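Local coordinates for short chain dehydrogenase (Rhodopseudomonas palustris, PDB 3H7A), which probably catalyses NAD(P)-dependent oxidation or reduction, as other members of the short-chain dehydrogenase/reductase family do, at residues Lys136-Thr140 and Tyr223-Gln229. Residues are numbered along the deposited sequence; the frame is centred on the assembly and turned at random. Where two conformers were deposited one is given.
Sequences KIFFT and YWQLYQQ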
# COMPACT_ATOMS: atom_id res chain seq x y z
N LYS B 136 -19.77 -9.05 -14.77
CA LYS B 136 -18.70 -9.13 -13.77
C LYS B 136 -17.43 -9.64 -14.44
O LYS B 136 -17.47 -10.60 -15.20
CB LYS B 136 -19.11 -9.99 -12.56
CG LYS B 136 -20.34 -9.46 -11.77
CD LYS B 136 -20.36 -9.83 -10.28
CE LYS B 136 -21.42 -9.02 -9.50
NZ LYS B 136 -21.26 -9.09 -8.00
N ILE B 137 -16.31 -8.96 -14.19
CA ILE B 137 -15.03 -9.32 -14.79
C ILE B 137 -13.99 -9.48 -13.71
O ILE B 137 -13.56 -8.49 -13.11
CB ILE B 137 -14.51 -8.24 -15.77
CG1 ILE B 137 -15.58 -7.87 -16.79
CG2 ILE B 137 -13.23 -8.74 -16.44
CD1 ILE B 137 -15.23 -6.70 -17.68
N PHE B 138 -13.60 -10.72 -13.47
CA PHE B 138 -12.75 -11.08 -12.35
C PHE B 138 -11.39 -11.51 -12.87
O PHE B 138 -11.30 -12.24 -13.86
CB PHE B 138 -13.39 -12.23 -11.56
CG PHE B 138 -14.70 -11.87 -10.91
CD1 PHE B 138 -15.06 -10.55 -10.69
CD2 PHE B 138 -15.56 -12.87 -10.48
CE1 PHE B 138 -16.26 -10.22 -10.08
CE2 PHE B 138 -16.76 -12.56 -9.85
CZ PHE B 138 -17.11 -11.23 -9.66
N PHE B 139 -10.33 -11.06 -12.19
CA PHE B 139 -8.96 -11.37 -12.56
C PHE B 139 -8.28 -12.07 -11.40
O PHE B 139 -8.35 -11.60 -10.27
CB PHE B 139 -8.20 -10.08 -12.85
CG PHE B 139 -8.70 -9.34 -14.06
CD1 PHE B 139 -8.28 -9.72 -15.34
CD2 PHE B 139 -9.57 -8.26 -13.93
CE1 PHE B 139 -8.71 -9.04 -16.49
CE2 PHE B 139 -10.01 -7.56 -15.06
CZ PHE B 139 -9.57 -7.96 -16.35
N THR B 140 -7.61 -13.20 -11.67
CA THR B 140 -6.85 -13.90 -10.63
C THR B 140 -5.45 -13.32 -10.48
O THR B 140 -4.65 -13.41 -11.40
CB THR B 140 -6.72 -15.40 -10.91
OG1 THR B 140 -8.02 -15.98 -11.07
CG2 THR B 140 -6.02 -16.09 -9.76
N TYR B 223 -14.67 -16.57 -5.57
CA TYR B 223 -15.20 -15.95 -6.78
C TYR B 223 -16.72 -15.91 -6.76
O TYR B 223 -17.32 -14.92 -7.20
CB TYR B 223 -14.70 -16.68 -8.01
CG TYR B 223 -13.39 -16.15 -8.51
CD1 TYR B 223 -13.21 -14.78 -8.69
CD2 TYR B 223 -12.34 -17.01 -8.82
CE1 TYR B 223 -12.01 -14.28 -9.14
CE2 TYR B 223 -11.13 -16.51 -9.30
CZ TYR B 223 -10.99 -15.13 -9.46
OH TYR B 223 -9.83 -14.58 -9.92
N TRP B 224 -17.33 -16.97 -6.23
CA TRP B 224 -18.79 -16.98 -6.05
C TRP B 224 -19.24 -15.91 -5.05
O TRP B 224 -20.22 -15.22 -5.28
CB TRP B 224 -19.33 -18.38 -5.67
CG TRP B 224 -20.86 -18.38 -5.64
CD1 TRP B 224 -21.66 -18.51 -4.55
CD2 TRP B 224 -21.74 -18.19 -6.76
NE1 TRP B 224 -22.99 -18.43 -4.91
CE2 TRP B 224 -23.06 -18.23 -6.27
CE3 TRP B 224 -21.54 -18.01 -8.14
CZ2 TRP B 224 -24.18 -18.09 -7.10
CZ3 TRP B 224 -22.65 -17.88 -8.97
CH2 TRP B 224 -23.96 -17.90 -8.44
N GLN B 225 -18.49 -15.76 -3.96
CA GLN B 225 -18.73 -14.68 -3.01
C GLN B 225 -18.69 -13.30 -3.70
O GLN B 225 -19.59 -12.48 -3.49
CB GLN B 225 -17.72 -14.74 -1.86
CG GLN B 225 -18.05 -13.78 -0.72
CD GLN B 225 -16.82 -13.30 0.03
OE1 GLN B 225 -16.78 -12.15 0.48
NE2 GLN B 225 -15.83 -14.18 0.19
N LEU B 226 -17.68 -13.05 -4.52
CA LEU B 226 -17.60 -11.79 -5.26
C LEU B 226 -18.77 -11.65 -6.22
O LEU B 226 -19.35 -10.56 -6.35
CB LEU B 226 -16.27 -11.67 -6.02
CG LEU B 226 -15.02 -11.30 -5.21
CD1 LEU B 226 -13.75 -11.51 -6.02
CD2 LEU B 226 -15.11 -9.87 -4.69
N TYR B 227 -19.14 -12.75 -6.88
CA TYR B 227 -20.29 -12.74 -7.77
C TYR B 227 -21.54 -12.29 -7.02
O TYR B 227 -22.29 -11.46 -7.52
CB TYR B 227 -20.54 -14.11 -8.45
CG TYR B 227 -21.81 -14.07 -9.29
CD1 TYR B 227 -21.82 -13.47 -10.53
CD2 TYR B 227 -23.02 -14.54 -8.78
CE1 TYR B 227 -22.98 -13.38 -11.27
CE2 TYR B 227 -24.18 -14.47 -9.52
CZ TYR B 227 -24.15 -13.89 -10.76
OH TYR B 227 -25.30 -13.79 -11.49
N GLN B 228 -21.73 -12.82 -5.81
CA GLN B 228 -22.94 -12.57 -5.03
C GLN B 228 -23.13 -11.15 -4.45
O GLN B 228 -24.24 -10.79 -4.06
CB GLN B 228 -23.06 -13.60 -3.91
CG GLN B 228 -23.31 -15.02 -4.40
CD GLN B 228 -24.77 -15.31 -4.67
OE1 GLN B 228 -25.42 -16.03 -3.89
NE2 GLN B 228 -25.30 -14.78 -5.77
N GLN B 229 -22.05 -10.37 -4.38
CA GLN B 229 -22.10 -9.02 -3.80
C GLN B 229 -23.03 -8.08 -4.56
O GLN B 229 -22.91 -7.95 -5.78
CB GLN B 229 -20.71 -8.40 -3.78
CG GLN B 229 -19.73 -9.07 -2.86
CD GLN B 229 -18.42 -8.34 -2.81
OE1 GLN B 229 -18.04 -7.65 -3.76
NE2 GLN B 229 -17.71 -8.47 -1.70
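Lys-136, in the conformer given, illustrates how one buried ammonium group can gather carbonyl oxygens at and just past the C-terminal end of helix 216-228. Lys-136 NZ donates to three of them: Tyr-227 O at 2.6 Å, Leu-226 O at 2.9 Å and Gln-229 O at 3.0 Å. The bonds to Leu-226 and Gln-229 lie in the carbonyl plane on a lone pair, whereas Tyr-227 O is met from 52° above its plane. Extended beyond CG, the lysine chain runs alongside Tyr-227 to reach these oxygens, and in this conformer its positive charge would be expected to complement the negative end of the helix dipole. His-179 ND1, on the adjoining strand 178-185, is a fourth acceptor, so the four must share three protons.

The second polar tie lies further along the strand, where Tyr-223 OH and Thr-140 OG1 share a hydrogen bond of 2.6 Å at the edge of the tyrosine ring; Asn-90 also bonds to OG1. Between the two ties sits Phe-138, its ring almost parallel to that of Tyr-223 (planes at 9°) but slid so far that they barely overlap. Phe-138 CB approaches Tyr-223 CE1 at 3.5 Å, while Phe-138 CZ rests against Leu-226 CB at 3.8 Å. An alanine here would keep the CB contact, but losing the ring would probably open a gap beside Tyr-223 and Leu-226.

Segment 223-228 runs roughly antiparallel to strand segment 136-140, at 150°, while Phe-139 points to helix 153-173 on the opposite side of the sheet: the three-layered α/β/α packing of a Rossmann-type short-chain dehydrogenase.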